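Local coordinates for FYVE, RhoGEF and PH domain-containing protein 5 (Homo sapiens, PDB 3MPX) that activates the small GTPase CDC42 by exchanging its bound GDP for free GTP and mediates VEGF-induced CDC42 activation, at residues D118-H123 and L167-R172; E228-G233 and H262-N267; L270-P275 and L315-S320. One frame throughout, in Å; residues are numbered along the deposited sequence.

Contact 1 (D118-H123 and L167-R172)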
loop_
_atom_site.group_PDB
_atom_site.type_symbol
_atom_site.label_atom_id
_atom_site.label_comp_id
_atom_site.label_asym_id
_atom_site.label_seq_id
_atom_site.Cartn_x
_atom_site.Cartn_y
_atom_site.Cartn_z
ATOM N N ASP A 118 -9.933 -15.430 2.626
ATOM C CA ASP A 118 -10.199 -15.576 4.057
ATOM C C ASP A 118 -8.900 -15.800 4.798
ATOM O O ASP A 118 -8.782 -15.378 5.945
ATOM C CB ASP A 118 -11.220 -16.682 4.332
ATOM C CG ASP A 118 -12.657 -16.253 4.091
ATOM O OD1 ASP A 118 -13.001 -15.089 4.434
ATOM O OD2 ASP A 118 -13.451 -17.089 3.599
ATOM N N HIS A 119 -7.901 -16.404 4.115
ATOM C CA HIS A 119 -6.540 -16.595 4.621
ATOM C C HIS A 119 -5.885 -15.222 4.845
ATOM O O HIS A 119 -5.222 -15.026 5.864
ATOM C CB HIS A 119 -5.721 -17.470 3.664
ATOM C CG HIS A 119 -6.139 -18.911 3.682
ATOM N ND1 HIS A 119 -5.945 -19.709 4.803
ATOM C CD2 HIS A 119 -6.739 -19.650 2.722
ATOM C CE1 HIS A 119 -6.421 -20.895 4.485
ATOM N NE2 HIS A 119 -6.898 -20.914 3.242
ATOM N N HIS A 120 -6.133 -14.262 3.913
ATOM C CA HIS A 120 -5.737 -12.856 4.032
ATOM C C HIS A 120 -6.328 -12.239 5.318
ATOM O O HIS A 120 -5.582 -11.665 6.105
ATOM C CB HIS A 120 -6.161 -12.033 2.792
ATOM C CG HIS A 120 -5.118 -12.040 1.716
ATOM N ND1 HIS A 120 -3.882 -11.410 1.890
ATOM C CD2 HIS A 120 -5.126 -12.650 0.513
ATOM C CE1 HIS A 120 -3.208 -11.627 0.777
ATOM N NE2 HIS A 120 -3.915 -12.359 -0.083
ATOM N N ALA A 121 -7.635 -12.417 5.554
ATOM C CA ALA A 121 -8.348 -11.918 6.730
ATOM C C ALA A 121 -7.762 -12.497 8.016
ATOM O O ALA A 121 -7.540 -11.766 8.980
ATOM C CB ALA A 121 -9.810 -12.293 6.624
ATOM N N THR A 122 -7.479 -13.812 8.001
ATOM C CA THR A 122 -6.897 -14.572 9.101
ATOM C C THR A 122 -5.458 -14.105 9.360
ATOM O O THR A 122 -5.063 -13.994 10.518
ATOM C CB THR A 122 -7.018 -16.061 8.764
ATOM O OG1 THR A 122 -8.394 -16.410 8.852
ATOM C CG2 THR A 122 -6.242 -16.944 9.689
ATOM N N HIS A 123 -4.689 -13.822 8.280
ATOM C CA HIS A 123 -3.305 -13.357 8.370
ATOM C C HIS A 123 -3.254 -11.989 9.012
ATOM O O HIS A 123 -2.495 -11.794 9.950
ATOM C CB HIS A 123 -2.636 -13.337 6.992
ATOM C CG HIS A 123 -1.202 -12.880 7.014
ATOM N ND1 HIS A 123 -0.735 -11.911 6.129
ATOM C CD2 HIS A 123 -0.176 -13.288 7.795
ATOM C CE1 HIS A 123 0.549 -11.769 6.400
ATOM N NE2 HIS A 123 0.930 -12.570 7.398
ATOM N N LEU A 167 4.262 -6.346 5.167
ATOM C CA LEU A 167 3.194 -5.403 4.830
ATOM C C LEU A 167 2.927 -5.574 3.329
ATOM O O LEU A 167 1.784 -5.428 2.883
ATOM C CB LEU A 167 3.638 -3.939 5.070
ATOM C CG LEU A 167 3.975 -3.476 6.490
ATOM C CD1 LEU A 167 4.634 -2.124 6.454
ATOM C CD2 LEU A 167 2.734 -3.376 7.355
ATOM N N ARG A 168 4.003 -5.896 2.558
ATOM C CA ARG A 168 4.002 -6.124 1.114
ATOM C C ARG A 168 3.005 -7.234 0.709
ATOM O O ARG A 168 2.428 -7.157 -0.372
ATOM C CB ARG A 168 5.427 -6.418 0.609
ATOM C CG ARG A 168 6.186 -5.181 0.145
ATOM C CD ARG A 168 7.664 -5.455 0.030
ATOM N NE ARG A 168 8.466 -4.500 0.805
ATOM C CZ ARG A 168 9.789 -4.561 0.943
ATOM N NH1 ARG A 168 10.482 -5.534 0.359
ATOM N NH2 ARG A 168 10.430 -3.651 1.665
ATOM N N VAL A 169 2.757 -8.215 1.603
ATOM C CA VAL A 169 1.759 -9.275 1.435
ATOM C C VAL A 169 0.353 -8.638 1.465
ATOM O O VAL A 169 -0.376 -8.752 0.487
ATOM C CB VAL A 169 1.945 -10.395 2.504
ATOM C CG1 VAL A 169 0.738 -11.336 2.601
ATOM C CG2 VAL A 169 3.229 -11.179 2.250
ATOM N N VAL A 170 0.009 -7.924 2.561
ATOM C CA VAL A 170 -1.274 -7.254 2.835
ATOM C C VAL A 170 -1.544 -6.064 1.869
ATOM O O VAL A 170 -2.687 -5.645 1.701
ATOM C CB VAL A 170 -1.272 -6.788 4.321
ATOM C CG1 VAL A 170 -2.611 -6.179 4.751
ATOM C CG2 VAL A 170 -0.866 -7.917 5.252
ATOM N N GLN A 171 -0.493 -5.498 1.297
ATOM C CA GLN A 171 -0.580 -4.350 0.405
ATOM C C GLN A 171 -1.277 -4.699 -0.952
ATOM O O GLN A 171 -2.002 -3.860 -1.502
ATOM C CB GLN A 171 0.835 -3.764 0.233
ATOM C CG GLN A 171 1.065 -2.863 -0.960
ATOM C CD GLN A 171 2.524 -2.552 -1.079
ATOM O OE1 GLN A 171 2.974 -1.513 -0.626
ATOM N NE2 GLN A 171 3.301 -3.466 -1.647
ATOM N N ARG A 172 -1.102 -5.944 -1.451
ATOM C CA ARG A 172 -1.732 -6.390 -2.699
ATOM C C ARG A 172 -3.250 -6.176 -2.689
ATOM O O ARG A 172 -3.843 -5.902 -3.741
ATOM C CB ARG A 172 -1.443 -7.874 -2.943
ATOM C CG ARG A 172 -1.766 -8.362 -4.358
ATOM C CD ARG A 172 -0.992 -7.636 -5.456
ATOM N NE ARG A 172 -1.425 -8.092 -6.773
ATOM C CZ ARG A 172 -1.450 -7.343 -7.865
ATOM N NH1 ARG A 172 -1.845 -7.858 -9.016
ATOM N NH2 ARG A 172 -1.085 -6.066 -7.813
#

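Contact 2 (E228-G233 and H262-N267)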
loop_
_atom_site.group_PDB
_atom_site.type_symbol
_atom_site.label_atom_id
_atom_site.label_comp_id
_atom_site.label_asym_id
_atom_site.label_seq_id
_atom_site.Cartn_x
_atom_site.Cartn_y
_atom_site.Cartn_z
ATOM N N GLU A 228 -0.000 6.686 -3.927
ATOM C CA GLU A 228 0.920 6.300 -5.000
ATOM C C GLU A 228 0.152 6.279 -6.323
ATOM O O GLU A 228 0.516 6.999 -7.235
ATOM C CB GLU A 228 1.596 4.944 -4.708
ATOM N N HIS A 229 -0.972 5.553 -6.369
ATOM C CA HIS A 229 -1.850 5.366 -7.526
ATOM C C HIS A 229 -2.424 6.693 -8.081
ATOM O O HIS A 229 -2.678 6.784 -9.294
ATOM C CB HIS A 229 -2.988 4.382 -7.170
ATOM C CG HIS A 229 -3.850 4.021 -8.338
ATOM N ND1 HIS A 229 -3.463 3.038 -9.252
ATOM C CD2 HIS A 229 -5.033 4.550 -8.740
ATOM C CE1 HIS A 229 -4.423 3.002 -10.172
ATOM N NE2 HIS A 229 -5.395 3.883 -9.903
ATOM N N SER A 230 -2.641 7.711 -7.204
ATOM C CA SER A 230 -3.199 8.983 -7.661
ATOM C C SER A 230 -2.133 9.870 -8.300
ATOM O O SER A 230 -2.397 10.467 -9.345
ATOM C CB SER A 230 -3.915 9.711 -6.530
ATOM O OG SER A 230 -3.034 10.068 -5.482
ATOM N N VAL A 231 -0.928 9.933 -7.705
ATOM C CA VAL A 231 0.156 10.764 -8.218
ATOM C C VAL A 231 0.847 10.135 -9.457
ATOM O O VAL A 231 1.377 9.026 -9.371
ATOM C CB VAL A 231 1.207 11.132 -7.131
ATOM C CG1 VAL A 231 2.117 12.257 -7.615
ATOM C CG2 VAL A 231 0.553 11.505 -5.803
ATOM N N ARG A 232 0.847 10.873 -10.596
ATOM C CA ARG A 232 1.570 10.557 -11.833
ATOM C C ARG A 232 2.994 11.120 -11.567
ATOM O O ARG A 232 3.202 12.344 -11.617
ATOM C CB ARG A 232 0.936 11.274 -13.049
ATOM C CG ARG A 232 0.108 10.394 -13.962
ATOM C CD ARG A 232 -1.123 11.126 -14.454
ATOM N N GLY A 233 3.920 10.233 -11.184
ATOM C CA GLY A 233 5.290 10.615 -10.846
ATOM C C GLY A 233 5.866 9.997 -9.582
ATOM O O GLY A 233 7.091 9.922 -9.453
ATOM N N HIS A 262 -1.251 20.664 -5.080
ATOM C CA HIS A 262 -1.781 19.752 -4.073
ATOM C C HIS A 262 -0.649 19.133 -3.286
ATOM O O HIS A 262 0.239 18.542 -3.887
ATOM C CB HIS A 262 -2.696 18.685 -4.694
ATOM C CG HIS A 262 -3.493 17.955 -3.667
ATOM N ND1 HIS A 262 -4.696 18.454 -3.208
ATOM C CD2 HIS A 262 -3.176 16.844 -2.956
ATOM C CE1 HIS A 262 -5.094 17.614 -2.269
ATOM N NE2 HIS A 262 -4.208 16.628 -2.081
ATOM N N LEU A 263 -0.684 19.251 -1.941
ATOM C CA LEU A 263 0.382 18.780 -1.040
ATOM C C LEU A 263 0.101 17.500 -0.244
ATOM O O LEU A 263 -0.819 17.496 0.582
ATOM C CB LEU A 263 0.721 19.875 0.011
ATOM C CG LEU A 263 1.141 21.287 -0.412
ATOM C CD1 LEU A 263 1.734 22.002 0.755
ATOM C CD2 LEU A 263 2.159 21.274 -1.542
ATOM N N PHE A 264 0.986 16.473 -0.362
ATOM C CA PHE A 264 0.904 15.263 0.468
ATOM C C PHE A 264 2.053 15.289 1.499
ATOM O O PHE A 264 3.197 15.017 1.144
ATOM C CB PHE A 264 0.954 13.990 -0.372
ATOM C CG PHE A 264 -0.174 13.786 -1.343
ATOM C CD1 PHE A 264 -1.373 13.210 -0.933
ATOM C CD2 PHE A 264 -0.029 14.131 -2.684
ATOM C CE1 PHE A 264 -2.399 12.982 -1.848
ATOM C CE2 PHE A 264 -1.076 13.915 -3.597
ATOM C CZ PHE A 264 -2.242 13.336 -3.174
ATOM N N LEU A 265 1.750 15.666 2.755
ATOM C CA LEU A 265 2.741 15.760 3.837
ATOM C C LEU A 265 2.862 14.456 4.673
ATOM O O LEU A 265 1.931 14.035 5.361
ATOM C CB LEU A 265 2.501 16.991 4.757
ATOM C CG LEU A 265 3.175 17.003 6.149
ATOM C CD1 LEU A 265 4.606 17.466 6.088
ATOM C CD2 LEU A 265 2.412 17.854 7.125
HETATM N N MSE A 266 4.057 13.860 4.612
HETATM C CA MSE A 266 4.458 12.687 5.374
HETATM C C MSE A 266 5.486 13.157 6.398
HETATM O O MSE A 266 6.054 14.245 6.245
HETATM C CB MSE A 266 5.119 11.639 4.463
HETATM C CG MSE A 266 4.226 10.485 4.138
HETATM SE SE MSE A 266 3.199 10.798 2.524
HETATM C CE MSE A 266 4.602 10.686 1.162
ATOM N N ASN A 267 5.769 12.317 7.409
ATOM C CA ASN A 267 6.797 12.605 8.411
ATOM C C ASN A 267 8.179 12.513 7.749
ATOM O O ASN A 267 9.130 13.186 8.145
ATOM C CB ASN A 267 6.685 11.619 9.585
ATOM C CG ASN A 267 6.617 10.148 9.218
ATOM O OD1 ASN A 267 7.050 9.697 8.139
ATOM N ND2 ASN A 267 6.109 9.358 10.154
#

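Contact 3 (L270-P275 and L315-S320)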
loop_
_atom_site.group_PDB
_atom_site.type_symbol
_atom_site.label_atom_id
_atom_site.label_comp_id
_atom_site.label_asym_id
_atom_site.label_seq_id
_atom_site.Cartn_x
_atom_site.Cartn_y
_atom_site.Cartn_z
ATOM N N LEU A 270 7.826 15.352 1.648
ATOM C CA LEU A 270 6.710 16.229 1.264
ATOM C C LEU A 270 6.478 16.190 -0.238
ATOM O O LEU A 270 7.298 16.698 -1.006
ATOM C CB LEU A 270 6.906 17.687 1.740
ATOM C CG LEU A 270 5.773 18.674 1.401
ATOM C CD1 LEU A 270 4.960 19.016 2.627
ATOM C CD2 LEU A 270 6.314 19.941 0.766
ATOM N N LEU A 271 5.352 15.581 -0.654
ATOM C CA LEU A 271 4.998 15.527 -2.065
ATOM C C LEU A 271 4.348 16.849 -2.437
ATOM O O LEU A 271 3.479 17.352 -1.708
ATOM C CB LEU A 271 4.099 14.333 -2.421
ATOM C CG LEU A 271 4.527 12.915 -1.980
ATOM C CD1 LEU A 271 3.564 11.873 -2.540
ATOM C CD2 LEU A 271 5.949 12.565 -2.426
ATOM N N TYR A 272 4.852 17.443 -3.536
ATOM C CA TYR A 272 4.444 18.726 -4.107
ATOM C C TYR A 272 3.906 18.379 -5.464
ATOM O O TYR A 272 4.663 17.924 -6.324
ATOM C CB TYR A 272 5.676 19.644 -4.206
ATOM C CG TYR A 272 5.381 21.080 -4.571
ATOM C CD1 TYR A 272 5.710 21.581 -5.829
ATOM C CD2 TYR A 272 4.860 21.962 -3.633
ATOM C CE1 TYR A 272 5.485 22.917 -6.156
ATOM C CE2 TYR A 272 4.606 23.289 -3.956
ATOM C CZ TYR A 272 4.935 23.768 -5.214
ATOM O OH TYR A 272 4.696 25.087 -5.511
ATOM N N THR A 273 2.586 18.463 -5.629
ATOM C CA THR A 273 1.954 18.027 -6.874
ATOM C C THR A 273 1.113 19.155 -7.541
ATOM O O THR A 273 1.107 20.299 -7.077
ATOM C CB THR A 273 1.109 16.686 -6.669
ATOM O OG1 THR A 273 -0.208 16.966 -6.207
ATOM C CG2 THR A 273 1.753 15.680 -5.728
ATOM N N TYR A 274 0.437 18.798 -8.656
ATOM C CA TYR A 274 -0.493 19.630 -9.393
ATOM C C TYR A 274 -1.788 18.822 -9.604
ATOM O O TYR A 274 -1.767 17.763 -10.260
ATOM C CB TYR A 274 0.067 20.108 -10.745
ATOM C CG TYR A 274 -1.023 20.585 -11.685
ATOM C CD1 TYR A 274 -1.723 21.767 -11.435
ATOM C CD2 TYR A 274 -1.387 19.836 -12.800
ATOM C CE1 TYR A 274 -2.755 22.192 -12.276
ATOM C CE2 TYR A 274 -2.431 20.238 -13.636
ATOM C CZ TYR A 274 -3.102 21.426 -13.378
ATOM O OH TYR A 274 -4.103 21.855 -14.214
ATOM N N PRO A 275 -2.936 19.342 -9.128
ATOM C CA PRO A 275 -4.190 18.607 -9.326
ATOM C C PRO A 275 -4.736 18.683 -10.747
ATOM O O PRO A 275 -5.037 19.764 -11.243
ATOM C CB PRO A 275 -5.146 19.233 -8.305
ATOM C CG PRO A 275 -4.553 20.529 -7.933
ATOM C CD PRO A 275 -3.127 20.571 -8.335
ATOM N N LEU A 315 9.298 27.052 -1.043
ATOM C CA LEU A 315 7.986 27.237 -1.685
ATOM C C LEU A 315 7.239 28.462 -1.161
ATOM O O LEU A 315 7.128 28.638 0.059
ATOM C CB LEU A 315 7.081 25.989 -1.532
ATOM C CG LEU A 315 7.734 24.604 -1.475
ATOM C CD1 LEU A 315 6.891 23.644 -0.675
ATOM C CD2 LEU A 315 8.019 24.061 -2.869
HETATM N N MSE A 316 6.716 29.300 -2.080
HETATM C CA MSE A 316 5.915 30.462 -1.700
HETATM C C MSE A 316 4.484 30.083 -1.992
HETATM O O MSE A 316 4.050 30.050 -3.145
HETATM C CB MSE A 316 6.355 31.769 -2.404
HETATM C CG MSE A 316 5.833 33.057 -1.724
HETATM SE SE MSE A 316 6.156 33.255 0.243
HETATM C CE MSE A 316 4.446 32.687 0.862
ATOM N N LEU A 317 3.787 29.689 -0.938
ATOM C CA LEU A 317 2.407 29.232 -1.035
ATOM C C LEU A 317 1.457 30.135 -0.292
ATOM O O LEU A 317 1.800 30.695 0.755
ATOM C CB LEU A 317 2.244 27.774 -0.539
ATOM C CG LEU A 317 3.280 26.748 -1.005
ATOM C CD1 LEU A 317 3.098 25.439 -0.283
ATOM C CD2 LEU A 317 3.247 26.549 -2.513
ATOM N N SER A 318 0.255 30.280 -0.860
ATOM C CA SER A 318 -0.819 31.061 -0.275
ATOM C C SER A 318 -1.988 30.166 0.052
ATOM O O SER A 318 -2.401 29.337 -0.766
ATOM C CB SER A 318 -1.273 32.176 -1.205
ATOM O OG SER A 318 -2.214 32.975 -0.507
ATOM N N ALA A 319 -2.509 30.337 1.266
ATOM C CA ALA A 319 -3.680 29.640 1.768
ATOM C C ALA A 319 -4.878 30.531 1.435
ATOM O O ALA A 319 -4.685 31.629 0.893
ATOM C CB ALA A 319 -3.564 29.446 3.274
ATOM N N SER A 320 -6.107 30.053 1.733
ATOM C CA SER A 320 -7.350 30.789 1.488
ATOM C C SER A 320 -7.804 31.531 2.738
ATOM O O SER A 320 -8.506 32.541 2.634
ATOM C CB SER A 320 -8.448 29.858 0.972
ATOM O OG SER A 320 -8.374 28.563 1.544
#

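Contact 1 (D118-H123 and L167-R172)
The carbonyl oxygen of Val169 is approached by a hydroxyl, more weakly by a backbone N-H, and by an imidazole ring. It is hydrogen-bonded to the hydroxyl of Tyr37, takes a weak bond within its own helix from the backbone N of Arg172 at 3.5 Å, and has CE1 of His120 beside it, 4.0 Å from Val169 O, on an oblique approach. The last is a packing contact rather than a bond, since no hydrogen bond passes between 118-123 and 167-172. The polar end of His120 is engaged elsewhere: its NE2 is hydrogen-bonded to NE2 of His86, with the two rings nearly perpendicular. In such a pair one imidazole gives the proton and the other receives it, so at least one of the two is probably neutral.

One turn further on, His123 carries the apolar half of the contact. With CG trans to the backbone N (chi1 -179°), its ring extends across the gap between the helices, and CE1 lies 3.8 Å from CG1 of Val169. The two side chains cross at about a right angle. ND1 of the same ring packs 4.1 Å from CG2 of Val170, so adjacent valines each lend one methyl to a single imidazole. A hydrogen bond from NE2 to the hydroxyl of Tyr130 and an edge-to-face meeting with Phe127 probably limit how that ring can turn.

The segments' axes pass 10.9 Å apart at 137°, a wide, roughly antiparallel crossing in which the two histidines bridge the separation. All four touching residues are buried inside the helical DH domain, the exchange-factor module, where helix 117-138 meets helix 162-184, helix 66-98 packs on His120, and helix 21-59 supplies Tyr37 to His120 and Leu44 to Val169.

Contact 2 (E228-G233 and H262-N267)
CG2 of Val231 meets the ring of Phe264 at CE2, 3.7 Å away, and the same methyl is 4.1 Å from CD2 of Phe264. The two side chains come from opposite directions, each leaving its backbone toward the other, and the methyl reaches the ring obliquely. Next to it, OG of Ser230 lies 4.1 Å from CZ of Phe264, so consecutive residues at the end of a helix touch neighbouring parts of one phenyl ring. No hydrogen bond joins the two segments; the contact is small, 84 Å² in all, and essentially apolar.

A second shell of bonds and stacks probably steadies Ser230 and Phe264. Ser230 directs its hydroxyl back into its helix, where OG is hydrogen-bonded to the carbonyl O of Ile227, so the polar atom beside the phenyl ring already has a partner. Val231 is the first residue to leave helical backbone angles, and this change of course brings its side chain against the strand. On Phe264, CG anti to the carbonyl carbon (chi1 -63°) sends the ring off the strand toward Val231. CD2 of His262, two residues earlier on the strand, lies 3.6 Å above the plane of the phenyl ring toward its rim, while Tyr281 meets that ring edge-to-face. His262 is itself stacked on Tyr281 and hydrogen-bonded through both ring nitrogens, to Thr249 and Glu247, which should leave it little freedom to turn.

The contact lies at the junction of the two domains. Helix 218-230 leads from the DH domain toward the PH domain, and His229 is hydrogen-bonded to Asp182 on helix 162-184. The short strand 231-232 then pairs in parallel with strand 281-288, and Val231 packs over Thr273 of strand 269-275 as well as Phe264 of strand 257-266.

Contact 3 (L270-P275 and L315-S320)
Tyr272 and Leu315 form a CH-pi contact: CD2 of the leucine stands 3.9 Å from the centroid of the tyrosine ring, 19° off its normal. The methyl thus lies over one face, displaced slightly toward the rim on the CE2 side. Tyr272 reaches it because CG is anti to its backbone N (chi1 -171°), which carries the ring across to the other strand, where it slides past Leu315 in the opposite direction.

The remaining contacts are van der Waals packing and differ in direction of approach. CD2 of Leu317 comes to the edge of the same ring, near its plane, 3.8 Å from CE2 of Tyr272, and lies beside the hydroxyl, 3.6 Å from OH of Tyr272. Leu315 and Leu317, two residues apart, therefore hold the ring by a face and an edge respectively. The other branch of Leu315 is also used, its CD1 meeting CD2 of Leu270 tip to tip at 4.0 Å. A serine in place of Tyr272 would probably open a gap between the strands and leave CD2 of Leu315 without the ring face beneath it and CD2 of Leu317 without the edge it packs on.

Polar bonding across the pair is absent, as expected of strands that are not sheet neighbours: their axes pass 11.7 Å apart at 58°. Such packing of opposed strand faces is characteristic of the PH fold, a strongly bent beta sandwich. Strand 269-275 lies between strands 257-266 and 281-288, strand 314-318 lies between 244-254 and 305-309, and Leu250 of strand 244-254 packs against Leu317.

How the contacts relate
From the N terminus, contact 1 comes first, bringing helix 162-184 back to helix 117-138 and closing a largely helical loop of 43 residues within the DH domain. Contact 2 joins the end of the interdomain helix to the PH sheet across 28 residues, and contact 3 closes 39 residues within the PH domain. The three follow in series, none nested or crossed. Contact 1 stands apart, its centre about 24 Å from that of contact 2 and 35 Å from that of contact 3. Contacts 2 and 3 touch through adjoining strands 257-266 and 269-275; opposite faces of this strand pair meet the interdomain helix end and, across the bent sheet, strand 314-318.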